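Local coordinates for protein vanadium-dependent haloperoxidase (Zobellia galactanivorans, PDB 4CIT) that is a vanadium-dependent iodoperoxidase, probably using peroxide to oxidise iodide at a buried vanadate site, at residues S327-K332 and P359-Y364; E363-H368 and I429-K434. One frame throughout, in Å; residues are numbered along the deposited sequence.

Contact 1. Residues S327-K332 and P359-Y364. With VO4 (vanadate ion), chain E; VO4 (vanadate ion), chain F.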
# COMPACT_ATOMS: atom_id res chain seq x y z
N SER A 327 0.62 -11.33 -2.91
CA SER A 327 1.70 -12.30 -2.65
C SER A 327 1.78 -12.65 -1.15
O SER A 327 1.93 -13.83 -0.78
CB SER A 327 3.00 -11.73 -3.20
OG SER A 327 4.08 -12.63 -3.01
N CYS A 328 1.71 -11.65 -0.28
CA CYS A 328 1.86 -11.88 1.13
C CYS A 328 0.66 -12.61 1.72
O CYS A 328 0.82 -13.64 2.42
CB CYS A 328 2.07 -10.57 1.82
SG CYS A 328 2.20 -10.76 3.63
N TRP A 329 -0.56 -12.17 1.39
CA TRP A 329 -1.78 -12.85 1.82
C TRP A 329 -1.92 -14.30 1.29
O TRP A 329 -2.42 -15.19 1.97
CB TRP A 329 -3.03 -12.04 1.54
CG TRP A 329 -3.55 -11.36 2.75
CD1 TRP A 329 -4.76 -11.62 3.40
CD2 TRP A 329 -2.88 -10.38 3.58
NE1 TRP A 329 -4.85 -10.89 4.53
CE2 TRP A 329 -3.74 -10.09 4.67
CE3 TRP A 329 -1.67 -9.72 3.49
CZ2 TRP A 329 -3.41 -9.16 5.63
CZ3 TRP A 329 -1.34 -8.81 4.45
CH2 TRP A 329 -2.17 -8.56 5.53
N ASP A 330 -1.43 -14.55 0.09
CA ASP A 330 -1.28 -15.89 -0.48
C ASP A 330 -0.49 -16.79 0.48
O ASP A 330 -0.89 -17.94 0.80
CB ASP A 330 -0.59 -15.86 -1.91
CG ASP A 330 -0.46 -17.20 -2.53
OD1 ASP A 330 -1.57 -17.81 -2.77
OD2 ASP A 330 0.67 -17.74 -2.63
N GLU A 331 0.66 -16.29 0.93
CA GLU A 331 1.44 -17.08 1.83
C GLU A 331 0.80 -17.18 3.22
O GLU A 331 0.84 -18.27 3.90
CB GLU A 331 2.84 -16.50 2.00
CG GLU A 331 3.77 -17.30 2.92
CD GLU A 331 3.84 -18.76 2.57
OE1 GLU A 331 3.72 -19.15 1.40
OE2 GLU A 331 3.96 -19.60 3.52
N LYS A 332 0.23 -16.08 3.68
CA LYS A 332 -0.33 -16.13 5.05
C LYS A 332 -1.31 -17.30 5.23
O LYS A 332 -1.34 -17.94 6.29
CB LYS A 332 -1.04 -14.81 5.46
CG LYS A 332 -0.12 -13.68 5.78
CD LYS A 332 -0.81 -12.35 6.16
CE LYS A 332 0.12 -11.30 6.70
NZ LYS A 332 0.93 -11.74 7.87
N PRO A 359 -2.26 -8.21 15.08
CA PRO A 359 -3.25 -8.11 14.07
C PRO A 359 -3.98 -9.37 13.76
O PRO A 359 -3.45 -10.46 13.88
CB PRO A 359 -2.45 -7.64 12.87
CG PRO A 359 -1.18 -7.08 13.41
CD PRO A 359 -0.93 -7.97 14.55
N PRO A 360 -5.25 -9.25 13.28
CA PRO A 360 -6.07 -10.41 13.11
C PRO A 360 -5.91 -11.18 11.83
O PRO A 360 -6.81 -11.26 11.02
CB PRO A 360 -7.50 -9.83 13.19
CG PRO A 360 -7.35 -8.47 12.58
CD PRO A 360 -5.96 -7.98 13.00
N PHE A 361 -4.76 -11.81 11.64
CA PHE A 361 -4.48 -12.60 10.49
C PHE A 361 -3.24 -13.44 10.74
O PHE A 361 -2.44 -13.08 11.68
CB PHE A 361 -4.39 -11.82 9.17
CG PHE A 361 -3.76 -10.49 9.26
CD1 PHE A 361 -2.40 -10.35 9.20
CD2 PHE A 361 -4.55 -9.37 9.38
CE1 PHE A 361 -1.79 -9.13 9.22
CE2 PHE A 361 -3.98 -8.13 9.44
CZ PHE A 361 -2.59 -7.99 9.40
N PRO A 362 -3.06 -14.54 10.00
CA PRO A 362 -1.93 -15.41 10.23
C PRO A 362 -0.57 -14.71 10.08
O PRO A 362 -0.43 -13.63 9.49
CB PRO A 362 -2.09 -16.52 9.22
CG PRO A 362 -3.56 -16.56 9.02
CD PRO A 362 -3.94 -15.15 9.00
N GLU A 363 0.42 -15.35 10.63
CA GLU A 363 1.74 -14.76 10.91
C GLU A 363 2.74 -14.66 9.73
O GLU A 363 3.54 -13.68 9.70
CB GLU A 363 2.36 -15.46 12.08
CG GLU A 363 3.53 -14.73 12.69
CD GLU A 363 4.83 -14.90 12.02
OE1 GLU A 363 5.08 -15.94 11.34
OE2 GLU A 363 5.68 -14.01 12.26
N TYR A 364 2.74 -15.57 8.78
CA TYR A 364 3.92 -15.72 7.91
C TYR A 364 3.50 -15.55 6.45
O TYR A 364 2.62 -16.25 6.03
CB TYR A 364 4.52 -17.11 8.10
CG TYR A 364 5.78 -17.41 7.32
CD1 TYR A 364 7.01 -17.05 7.76
CD2 TYR A 364 5.70 -18.05 6.07
CE1 TYR A 364 8.16 -17.36 7.04
CE2 TYR A 364 6.81 -18.37 5.35
CZ TYR A 364 8.03 -18.02 5.83
OH TYR A 364 9.16 -18.37 5.15
O3 VO4 E . 1.84 -9.40 8.88
O4 VO4 F . 1.33 -8.35 11.41
O HOH W 1 0.84 -17.84 8.07
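Trp329 turns the edge of its six-membered ring toward one face of Phe361, with CZ2 riding over the centre of the phenyl ring. The ring centroids are 4.8 Å apart and the planes are inclined at 53°, an edge-to-face pair that sets the indole against the face of a phenyl ring bordering the vanadate. Its NE1 is held elsewhere, by the carbonyl of Ile202. Lys332, one turn further along the same helix, runs its aliphatic chain across the indole, CD lying over the ring centre, while its CE rests 3.7 Å from CD1 of Phe361. The chain is extended as far as CE and then bends (chi4 -55°), which carries NZ to O of Pro362, 2.8 Å away, in the plane of that carbonyl. NZ also donates to O3 of the vanadate ion of chain E at 2.7 Å and to the carbonyl of Thr365, so three oxygens grip the ammonium and fix its direction. The same O3 meets the rim of Phe361 near the ring plane, 3.7 Å from CE1. Further along the loop, O of Tyr364 takes a C-H···O contact of 3.1 Å from CA of Lys332, and a water bridges O of Lys332 to N of Tyr364. Glu331, salt-bridged to Arg334 through OE1, brings OE2 to the edge of the Tyr364 ring, 3.5 Å from CD2, the carboxylate standing almost perpendicular to the ring. A helix-borne lysine reaching the oxyanion beside a following arginine, here Arg339, is characteristic of the PAP2 and vanadium haloperoxidase active site.

Contact 2. Residues E363-H368 and I429-K434. With VO4 (vanadate ion), chain D; VO4 (vanadate ion), chain E; VO4 (vanadate ion), chain C.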
# COMPACT_ATOMS: atom_id res chain seq x y z
N GLU A 363 0.42 -15.35 10.63
CA GLU A 363 1.74 -14.76 10.91
C GLU A 363 2.74 -14.66 9.73
O GLU A 363 3.54 -13.68 9.70
CB GLU A 363 2.36 -15.46 12.08
CG GLU A 363 3.53 -14.73 12.69
CD GLU A 363 4.83 -14.90 12.02
OE1 GLU A 363 5.08 -15.94 11.34
OE2 GLU A 363 5.68 -14.01 12.26
N TYR A 364 2.74 -15.57 8.78
CA TYR A 364 3.92 -15.72 7.91
C TYR A 364 3.50 -15.55 6.45
O TYR A 364 2.62 -16.25 6.03
CB TYR A 364 4.52 -17.11 8.10
CG TYR A 364 5.78 -17.41 7.32
CD1 TYR A 364 7.01 -17.05 7.76
CD2 TYR A 364 5.70 -18.05 6.07
CE1 TYR A 364 8.16 -17.36 7.04
CE2 TYR A 364 6.81 -18.37 5.35
CZ TYR A 364 8.03 -18.02 5.83
OH TYR A 364 9.16 -18.37 5.15
N THR A 365 4.09 -14.71 5.67
CA THR A 365 5.15 -13.73 6.01
C THR A 365 4.51 -12.41 6.48
O THR A 365 3.27 -12.24 6.44
CB THR A 365 5.99 -13.45 4.74
OG1 THR A 365 5.06 -13.23 3.66
CG2 THR A 365 6.99 -14.56 4.48
N SER A 366 5.31 -11.49 7.01
CA SER A 366 4.87 -10.21 7.54
C SER A 366 4.50 -9.22 6.44
O SER A 366 5.33 -9.00 5.54
CB SER A 366 5.99 -9.59 8.35
OG SER A 366 5.80 -8.16 8.52
N GLY A 367 3.25 -8.72 6.48
CA GLY A 367 2.80 -7.73 5.57
C GLY A 367 3.65 -6.48 5.53
O GLY A 367 3.99 -5.96 4.44
N HIS A 368 3.99 -5.96 6.69
CA HIS A 368 4.85 -4.83 6.75
C HIS A 368 6.13 -5.08 6.00
O HIS A 368 6.68 -4.20 5.28
CB HIS A 368 5.22 -4.46 8.19
CG HIS A 368 4.16 -3.75 8.93
ND1 HIS A 368 2.99 -4.37 9.31
CD2 HIS A 368 4.13 -2.49 9.45
CE1 HIS A 368 2.23 -3.47 9.95
NE2 HIS A 368 2.93 -2.37 10.10
N ILE A 429 9.71 -11.93 9.11
CA ILE A 429 10.27 -10.65 8.82
C ILE A 429 11.37 -10.70 7.76
O ILE A 429 11.28 -10.00 6.74
CB ILE A 429 10.84 -10.00 10.13
CG1 ILE A 429 9.70 -9.75 11.16
CG2 ILE A 429 11.65 -8.76 9.82
CD1 ILE A 429 10.23 -9.46 12.53
N GLU A 430 12.36 -11.57 7.96
CA GLU A 430 13.51 -11.68 7.04
C GLU A 430 13.11 -12.25 5.69
O GLU A 430 13.43 -11.68 4.63
CB GLU A 430 14.58 -12.51 7.67
CG GLU A 430 15.15 -11.73 8.86
CD GLU A 430 16.39 -12.40 9.45
OE1 GLU A 430 16.69 -13.51 9.08
OE2 GLU A 430 17.01 -11.81 10.30
N VAL A 431 12.32 -13.31 5.74
CA VAL A 431 11.85 -13.93 4.53
C VAL A 431 10.85 -13.01 3.84
O VAL A 431 10.80 -12.90 2.56
CB VAL A 431 11.27 -15.35 4.75
CG1 VAL A 431 10.73 -15.84 3.44
CG2 VAL A 431 12.33 -16.25 5.38
N GLY A 432 10.04 -12.29 4.63
CA GLY A 432 9.09 -11.34 4.05
C GLY A 432 9.73 -10.18 3.31
O GLY A 432 9.30 -9.80 2.21
N VAL A 433 10.77 -9.60 3.90
CA VAL A 433 11.54 -8.54 3.19
C VAL A 433 12.11 -9.04 1.88
O VAL A 433 12.04 -8.37 0.83
CB VAL A 433 12.75 -8.06 4.05
CG1 VAL A 433 13.69 -7.22 3.13
CG2 VAL A 433 12.24 -7.25 5.19
N LYS A 434 12.67 -10.25 1.86
CA LYS A 434 13.13 -10.85 0.62
C LYS A 434 12.08 -11.03 -0.43
O LYS A 434 12.26 -10.76 -1.61
CB LYS A 434 13.81 -12.21 0.95
CG LYS A 434 14.16 -13.04 -0.29
CD LYS A 434 14.90 -14.35 0.09
CE LYS A 434 14.95 -15.27 -1.16
NZ LYS A 434 15.43 -14.59 -2.43
O2 VO4 D . 3.73 -7.22 9.81
O3 VO4 E . 1.84 -9.40 8.88
O1 VO4 C . 0.91 -6.68 9.12
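The turn into helix 367-383 carries Thr365-Ser366-Gly367-His368, the counterpart of the Ser-Gly-His signature of PAP2 enzymes, and it packs against helix 426-446. Tyr364 sets OH 3.4 Å from CG1 of Val431, the hydroxyl itself being bonded to the carbonyl of Val223. A cis peptide follows, and Thr365 lays CG2 over the centre of the tyrosine ring; the same methyl reaches N of Gly432 at 3.8 Å. A side chain on Gly432 would point at the turn and press on O of Ser366 and CB of Thr365, so that its absence lets the two backbones approach this closely. OG1 of Thr365 bonds to Gln435, further along the same helix. Beside Thr365, CB of Ser366 comes 4.4 Å from CA of Ile429.

Polar groups of the same turn face the vanadate. Ser366 is the N-cap of its helix: with OG anti to the backbone N (chi1 160°), the hydroxyl receives N-H of Ser369 and donates to O2 of the vanadate of chain D at 2.6 Å. N of Gly367 gives a nearly straight bond, 2.9 Å long, to O3 of the vanadate of chain E. ND1 of His368 reaches two vanadate oxygens, O1 of the vanadate in chain C at 3.1 Å and O2 of that in chain D at 3.0 Å, neither bond being straight. An alanine here would probably leave O1 and O2 without this imidazole donor and the carbonyls of Trp266 and Asp267 without the NE2 that they now share. Hydroxyl, the amide of Gly367 and imidazole thus converge as donors, and the helix N-terminus would be expected to add to the stabilisation of the bound oxyanion.

In the fold
Both contacts are buried and lie on the same side of the chain's centre, about 9 Å apart between their centres, within the PAP2 domain. They share Glu363 and Tyr364: the loop of 359-364 runs straight into the turn of 363-368, and each contact reaches the vanadate ion of chain E. Direct links join them too, as SG of Cys328 packs on Gly367 and on the carbonyl of Thr365. Contact 1 sets a loop against helix 307-335 through aromatic packing and a charged amine. Contact 2 instead sets a helix start on helix 426-446, through Tyr364, Thr365 and Ser366 set on Val431, Gly432 and Ile429, without hydrogen bonds across it, and turns hydroxyl, amide and imidazole donors toward the anion.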